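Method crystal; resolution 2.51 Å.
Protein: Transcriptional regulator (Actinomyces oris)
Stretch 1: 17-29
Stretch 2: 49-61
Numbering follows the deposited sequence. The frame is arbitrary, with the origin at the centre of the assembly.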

ATOM      1  N   PRO A  17     -21.365   5.602   9.742  1.00113.29           N
ATOM      2  CA  PRO A  17     -21.607   4.296  10.375  1.00112.82           C
ATOM      3  C   PRO A  17     -20.867   3.150   9.670  1.00115.34           C
ATOM      4  O   PRO A  17     -20.372   2.241  10.341  1.00115.47           O
ATOM      5  CB  PRO A  17     -23.128   4.135  10.276  1.00114.86           C
ATOM      6  CG  PRO A  17     -23.546   5.006   9.098  1.00119.71           C
ATOM      7  CD  PRO A  17     -22.382   5.896   8.709  1.00115.23           C
ATOM      8  N   THR A  18     -20.796   3.197   8.319  1.00109.99           N
ATOM      9  CA  THR A  18     -20.172   2.184   7.455  1.00108.55           C
ATOM     10  C   THR A  18     -18.648   2.108   7.611  1.00108.58           C
ATOM     11  O   THR A  18     -18.068   1.047   7.391  1.00106.09           O
ATOM     12  CB  THR A  18     -20.561   2.410   5.988  1.00115.21           C
ATOM     13  OG1 THR A  18     -21.710   3.258   5.904  1.00113.82           O
ATOM     14  CG2 THR A  18     -20.795   1.104   5.236  1.00114.32           C
ATOM     15  N   ALA A  19     -18.000   3.233   7.952  1.00104.22           N
ATOM     16  CA  ALA A  19     -16.553   3.264   8.133  1.00103.66           C
ATOM     17  C   ALA A  19     -16.206   2.642   9.481  1.00106.95           C
ATOM     18  O   ALA A  19     -16.358   3.284  10.526  1.00108.05           O
ATOM     19  CB  ALA A  19     -16.029   4.692   8.040  1.00104.22           C
ATOM     20  N   GLY A  20     -15.835   1.366   9.445  1.00100.53           N
ATOM     21  CA  GLY A  20     -15.487   0.609  10.638  1.00 98.86           C
ATOM     22  C   GLY A  20     -13.996   0.617  10.880  1.00 98.80           C
ATOM     23  O   GLY A  20     -13.394   1.683  11.058  1.00 97.63           O
ATOM     24  N   GLU A  21     -13.386  -0.574  10.875  1.00102.54           N
ATOM     25  CA  GLU A  21     -11.945  -0.693  11.063  1.00 99.32           C
ATOM     26  C   GLU A  21     -11.224  -0.429   9.735  1.00 96.65           C
ATOM     27  O   GLU A  21     -11.473  -1.120   8.741  1.00 95.35           O
ATOM     28  CB  GLU A  21     -11.583  -2.068  11.637  1.00 99.93           C
ATOM     29  CG  GLU A  21     -10.140  -2.176  12.093  1.00114.02           C
ATOM     30  CD  GLU A  21      -9.839  -3.403  12.931  1.00141.82           C
ATOM     31  OE1 GLU A  21     -10.176  -3.396  14.137  1.00143.40           O
ATOM     32  OE2 GLU A  21      -9.251  -4.364  12.386  1.00133.68           O
ATOM     33  N   THR A  22     -10.397   0.620   9.697  1.00 88.69           N
ATOM     34  CA  THR A  22      -9.641   0.924   8.487  1.00 85.91           C
ATOM     35  C   THR A  22      -8.158   1.175   8.842  1.00 85.59           C
ATOM     36  O   THR A  22      -7.813   2.114   9.567  1.00 85.26           O
ATOM     37  CB  THR A  22     -10.315   1.993   7.597  1.00 94.67           C
ATOM     38  OG1 THR A  22      -9.337   2.684   6.815  1.00 96.34           O
ATOM     39  CG2 THR A  22     -11.185   2.963   8.367  1.00 96.86           C
ATOM     40  N   TRP A  23      -7.311   0.236   8.398  1.00 78.19           N
ATOM     41  CA  TRP A  23      -5.865   0.234   8.583  1.00 75.81           C
ATOM     42  C   TRP A  23      -5.222   1.002   7.444  1.00 76.53           C
ATOM     43  O   TRP A  23      -5.619   0.848   6.286  1.00 74.28           O
ATOM     44  CB  TRP A  23      -5.334  -1.215   8.576  1.00 73.49           C
ATOM     45  CG  TRP A  23      -5.739  -2.022   9.773  1.00 75.51           C
ATOM     46  CD1 TRP A  23      -6.983  -2.501  10.060  1.00 79.22           C
ATOM     47  CD2 TRP A  23      -4.884  -2.459  10.838  1.00 75.54           C
ATOM     48  NE1 TRP A  23      -6.960  -3.197  11.247  1.00 78.95           N
ATOM     49  CE2 TRP A  23      -5.687  -3.178  11.754  1.00 79.83           C
ATOM     50  CE3 TRP A  23      -3.510  -2.320  11.108  1.00 76.40           C
ATOM     51  CZ2 TRP A  23      -5.163  -3.754  12.917  1.00 79.23           C
ATOM     52  CZ3 TRP A  23      -3.009  -2.824  12.300  1.00 78.33           C
ATOM     53  CH2 TRP A  23      -3.833  -3.528  13.191  1.00 79.68           C
ATOM     54  N   LEU A  24      -4.253   1.851   7.769  1.00 71.96           N
ATOM     55  CA  LEU A  24      -3.529   2.583   6.754  1.00 70.15           C
ATOM     56  C   LEU A  24      -2.133   1.987   6.720  1.00 75.37           C
ATOM     57  O   LEU A  24      -1.444   1.954   7.749  1.00 74.25           O
ATOM     58  CB  LEU A  24      -3.499   4.089   7.064  1.00 70.89           C
ATOM     59  CG  LEU A  24      -2.704   4.986   6.099  1.00 74.31           C
ATOM     60  CD1 LEU A  24      -3.187   4.837   4.648  1.00 72.90           C
ATOM     61  CD2 LEU A  24      -2.765   6.439   6.535  1.00 76.98           C
ATOM     62  N   ILE A  25      -1.770   1.400   5.573  1.00 73.43           N
ATOM     63  CA  ILE A  25      -0.450   0.799   5.393  1.00 73.46           C
ATOM     64  C   ILE A  25       0.365   1.717   4.518  1.00 79.03           C
ATOM     65  O   ILE A  25      -0.038   2.003   3.394  1.00 77.75           O
ATOM     66  CB  ILE A  25      -0.486  -0.656   4.852  1.00 75.56           C
ATOM     67  CG1 ILE A  25      -1.396  -1.562   5.731  1.00 77.19           C
ATOM     68  CG2 ILE A  25       0.939  -1.214   4.733  1.00 74.71           C
ATOM     69  CD1 ILE A  25      -1.207  -3.079   5.553  1.00 87.58           C
ATOM     70  N   LEU A  26       1.482   2.227   5.054  1.00 78.16           N
ATOM     71  CA  LEU A  26       2.338   3.145   4.325  1.00 77.95           C
ATOM     72  C   LEU A  26       3.739   2.598   4.083  1.00 81.59           C
ATOM     73  O   LEU A  26       4.473   2.316   5.039  1.00 81.42           O
ATOM     74  CB  LEU A  26       2.425   4.502   5.037  1.00 79.72           C
ATOM     75  CG  LEU A  26       1.134   5.260   5.290  1.00 85.65           C
ATOM     76  CD1 LEU A  26       1.404   6.502   6.131  1.00 87.48           C
ATOM     77  CD2 LEU A  26       0.457   5.651   3.993  1.00 87.64           C
ATOM     78  N   GLY A  27       4.089   2.474   2.802  1.00 76.94           N
ATOM     79  CA  GLY A  27       5.430   2.133   2.340  1.00 76.25           C
ATOM     80  C   GLY A  27       6.238   3.416   2.264  1.00 82.12           C
ATOM     81  O   GLY A  27       5.874   4.345   1.545  1.00 83.22           O
ATOM     82  N   THR A  28       7.283   3.511   3.070  1.00 78.58           N
ATOM     83  CA  THR A  28       8.045   4.727   3.285  1.00 79.10           C
ATOM     84  C   THR A  28       9.361   4.746   2.500  1.00 84.22           C
ATOM     85  O   THR A  28      10.013   3.710   2.361  1.00 83.98           O
ATOM     86  CB  THR A  28       8.192   4.889   4.808  1.00 85.58           C
ATOM     87  OG1 THR A  28       7.013   5.525   5.293  1.00 87.61           O
ATOM     88  CG2 THR A  28       9.421   5.664   5.237  1.00 85.41           C
ATOM     89  N   ASP A  29       9.752   5.942   2.007  1.00 81.82           N
ATOM     90  CA  ASP A  29      10.976   6.162   1.230  1.00114.85           C
ATOM     91  C   ASP A  29      12.015   6.995   1.993  1.00135.01           C
ATOM     92  O   ASP A  29      11.872   8.210   2.129  1.00 99.56           O
ATOM     93  CB  ASP A  29      10.655   6.793  -0.139  1.00115.95           C
ATOM     94  N   GLY A  49      11.558  14.410   6.692  1.00116.90           N
ATOM     95  CA  GLY A  49      11.749  14.378   5.250  1.00115.07           C
ATOM     96  C   GLY A  49      11.704  12.974   4.684  1.00115.89           C
ATOM     97  O   GLY A  49      12.739  12.311   4.578  1.00115.71           O
ATOM     98  N   SER A  50      10.496  12.506   4.331  1.00108.90           N
ATOM     99  CA  SER A  50      10.273  11.174   3.767  1.00105.36           C
ATOM    100  C   SER A  50       9.006  11.156   2.900  1.00104.45           C
ATOM    101  O   SER A  50       8.072  11.911   3.162  1.00103.93           O
ATOM    102  CB  SER A  50      10.180  10.130   4.878  1.00109.39           C
ATOM    103  OG  SER A  50      10.497   8.833   4.396  1.00116.15           O
ATOM    104  N   ARG A  51       8.982  10.304   1.863  1.00 97.55           N
ATOM    105  CA  ARG A  51       7.842  10.209   0.951  1.00 95.75           C
ATOM    106  C   ARG A  51       7.148   8.857   1.057  1.00 96.27           C
ATOM    107  O   ARG A  51       7.799   7.848   1.324  1.00 93.87           O
ATOM    108  CB  ARG A  51       8.282  10.460  -0.500  1.00 96.33           C
ATOM    109  CG  ARG A  51       8.498  11.925  -0.843  1.00106.58           C
ATOM    110  CD  ARG A  51       8.390  12.145  -2.337  1.00118.81           C
ATOM    111  NE  ARG A  51       8.837  13.482  -2.723  1.00133.72           N
ATOM    112  CZ  ARG A  51       8.709  13.986  -3.945  1.00151.70           C
ATOM    113  NH1 ARG A  51       8.137  13.274  -4.908  1.00139.47           N
ATOM    114  NH2 ARG A  51       9.143  15.211  -4.213  1.00140.52           N
ATOM    115  N   ALA A  52       5.825   8.835   0.835  1.00 92.52           N
ATOM    116  CA  ALA A  52       5.043   7.600   0.879  1.00 90.23           C
ATOM    117  C   ALA A  52       4.957   6.999  -0.525  1.00 92.65           C
ATOM    118  O   ALA A  52       4.311   7.571  -1.403  1.00 93.52           O
ATOM    119  CB  ALA A  52       3.651   7.882   1.424  1.00 91.53           C
ATOM    120  N   ASP A  53       5.668   5.891  -0.757  1.00 86.78           N
ATOM    121  CA  ASP A  53       5.677   5.210  -2.047  1.00 85.50           C
ATOM    122  C   ASP A  53       4.431   4.351  -2.205  1.00 87.27           C
ATOM    123  O   ASP A  53       3.881   4.262  -3.302  1.00 86.87           O
ATOM    124  CB  ASP A  53       6.945   4.349  -2.199  1.00 87.23           C
ATOM    125  CG  ASP A  53       8.226   5.142  -2.389  1.00105.16           C
ATOM    126  OD1 ASP A  53       8.144   6.384  -2.544  1.00108.90           O
ATOM    127  OD2 ASP A  53       9.313   4.520  -2.402  1.00112.23           O
ATOM    128  N   VAL A  54       3.972   3.740  -1.100  1.00 81.93           N
ATOM    129  CA  VAL A  54       2.802   2.861  -1.075  1.00 80.44           C
ATOM    130  C   VAL A  54       1.801   3.353  -0.031  1.00 82.83           C
ATOM    131  O   VAL A  54       2.181   3.629   1.108  1.00 84.87           O
ATOM    132  CB  VAL A  54       3.230   1.397  -0.808  1.00 83.97           C
ATOM    133  CG1 VAL A  54       2.019   0.480  -0.664  1.00 83.79           C
ATOM    134  CG2 VAL A  54       4.162   0.889  -1.907  1.00 83.40           C
ATOM    135  N   ILE A  55       0.529   3.485  -0.428  1.00 75.51           N
ATOM    136  CA  ILE A  55      -0.568   3.923   0.440  1.00 74.51           C
ATOM    137  C   ILE A  55      -1.732   3.005   0.156  1.00 76.72           C
ATOM    138  O   ILE A  55      -2.332   3.100  -0.913  1.00 77.00           O
ATOM    139  CB  ILE A  55      -0.982   5.398   0.192  1.00 78.37           C
ATOM    140  CG1 ILE A  55       0.214   6.372   0.200  1.00 78.97           C
ATOM    141  CG2 ILE A  55      -2.061   5.835   1.162  1.00 79.87           C
ATOM    142  CD1 ILE A  55       0.619   6.796  -1.158  1.00 75.54           C
ATOM    143  N   ALA A  56      -2.043   2.116   1.097  1.00 71.97           N
ATOM    144  CA  ALA A  56      -3.152   1.179   0.961  1.00 71.69           C
ATOM    145  C   ALA A  56      -4.026   1.174   2.212  1.00 74.55           C
ATOM    146  O   ALA A  56      -3.524   1.255   3.339  1.00 72.64           O
ATOM    147  CB  ALA A  56      -2.625  -0.227   0.697  1.00 71.10           C
ATOM    148  N   LEU A  57      -5.334   1.052   2.012  1.00 71.49           N
ATOM    149  CA  LEU A  57      -6.236   0.941   3.133  1.00 72.83           C
ATOM    150  C   LEU A  57      -6.803  -0.477   3.198  1.00 81.45           C
ATOM    151  O   LEU A  57      -7.315  -0.987   2.198  1.00 82.74           O
ATOM    152  CB  LEU A  57      -7.298   2.058   3.171  1.00 74.55           C
ATOM    153  CG  LEU A  57      -8.305   2.165   2.040  1.00 80.04           C
ATOM    154  CD1 LEU A  57      -9.596   1.426   2.389  1.00 82.25           C
ATOM    155  CD2 LEU A  57      -8.617   3.620   1.733  1.00 78.73           C
ATOM    156  N   VAL A  58      -6.558  -1.167   4.325  1.00 77.81           N
ATOM    157  CA  VAL A  58      -6.986  -2.549   4.524  1.00 76.99           C
ATOM    158  C   VAL A  58      -8.274  -2.537   5.302  1.00 83.27           C
ATOM    159  O   VAL A  58      -8.309  -2.014   6.418  1.00 85.27           O
ATOM    160  CB  VAL A  58      -5.885  -3.407   5.188  1.00 78.88           C
ATOM    161  CG1 VAL A  58      -6.328  -4.854   5.328  1.00 78.06           C
ATOM    162  CG2 VAL A  58      -4.587  -3.320   4.393  1.00 77.19           C
ATOM    163  N   ARG A  59      -9.351  -3.044   4.695  1.00 79.98           N
ATOM    164  CA  ARG A  59     -10.667  -2.977   5.321  1.00 81.37           C
ATOM    165  C   ARG A  59     -11.248  -4.346   5.763  1.00 87.39           C
ATOM    166  O   ARG A  59     -11.992  -4.977   5.004  1.00 86.99           O
ATOM    167  CB  ARG A  59     -11.642  -2.220   4.413  1.00 79.39           C
ATOM    168  CG  ARG A  59     -12.489  -1.213   5.160  1.00 92.63           C
ATOM    169  CD  ARG A  59     -13.445  -0.496   4.225  1.00101.28           C
ATOM    170  NE  ARG A  59     -14.718  -0.178   4.871  1.00105.00           N
ATOM    171  CZ  ARG A  59     -15.774  -0.985   4.870  1.00121.79           C
ATOM    172  NH1 ARG A  59     -15.712  -2.169   4.272  1.00111.09           N
ATOM    173  NH2 ARG A  59     -16.897  -0.618   5.470  1.00110.21           N
ATOM    174  N   PRO A  60     -10.994  -4.778   7.022  1.00 86.04           N
ATOM    175  CA  PRO A  60     -11.637  -6.015   7.505  1.00 87.70           C
ATOM    176  C   PRO A  60     -13.120  -5.787   7.818  1.00 96.65           C
ATOM    177  O   PRO A  60     -13.474  -4.758   8.386  1.00 96.88           O
ATOM    178  CB  PRO A  60     -10.820  -6.394   8.746  1.00 88.57           C
ATOM    179  CG  PRO A  60     -10.224  -5.117   9.225  1.00 92.64           C
ATOM    180  CD  PRO A  60     -10.178  -4.137   8.075  1.00 87.61           C
ATOM    181  N   SER A  61     -13.989  -6.706   7.367  1.00 96.88           N
ATOM    182  CA  SER A  61     -15.436  -6.623   7.553  1.00100.24           C
ATOM    183  C   SER A  61     -16.066  -8.016   7.644  1.00108.75           C
ATOM    184  O   SER A  61     -15.338  -9.011   7.722  1.00107.68           O
ATOM    185  CB  SER A  61     -16.075  -5.807   6.431  1.00105.53           C
ATOM    186  OG  SER A  61     -16.500  -6.613   5.344  1.00116.86           O
TER

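Residues 23-28 and 54-60 run antiparallel as neighbouring strands, and their backbones set the spacing into which the side chains must fit. Paired amides close the ladder at Trp-23 with Val-58 and at Ile-25 with Ala-56, where Ile-25 N gives a nearly straight hydrogen bond to Ala-56 O (2.8 Å).

On the face carrying Ile-25 and Val-54, a larger residue meets a smaller one across the strands: Ile-25 meets Ala-56, and Val-54 meets Gly-27. Ala-56 offers only a methyl opposite the branched Ile-25, whose CD1 reaches diagonally to CG2 of Val-58 at 3.6 Å. Farther along this face Gly-27 faces Val-54, with their CA atoms just 4.4 Å apart; a CB on Gly-27 would lie 2.8 Å from Val-54 CB, so the bare backbone provides the hollow that the valine fills.

On the other face Leu-24, Leu-26, Ile-55 and Leu-57 make an apolar layer. Ile-55 CG2 rests against the groove formed by the two leucine methyls, 3.8 Å from both Leu-24 CD1 and Leu-26 CD2.

Beyond Gly-27 a beta bulge shifts the register by one, and Gly-27 O accepts from Asp-53 N (2.8 Å) and, weakly, from Val-54 N (3.3 Å). Ser-50, small and polar, then donates from OG to Asp-29 O at 2.7 Å.

At the other end, Pro-60 CD lies 4.1 Å from Trp-23 CD1, while the long Arg-59 side chain extends its NH2 to Thr-18 O, a 2.8 Å hydrogen bond.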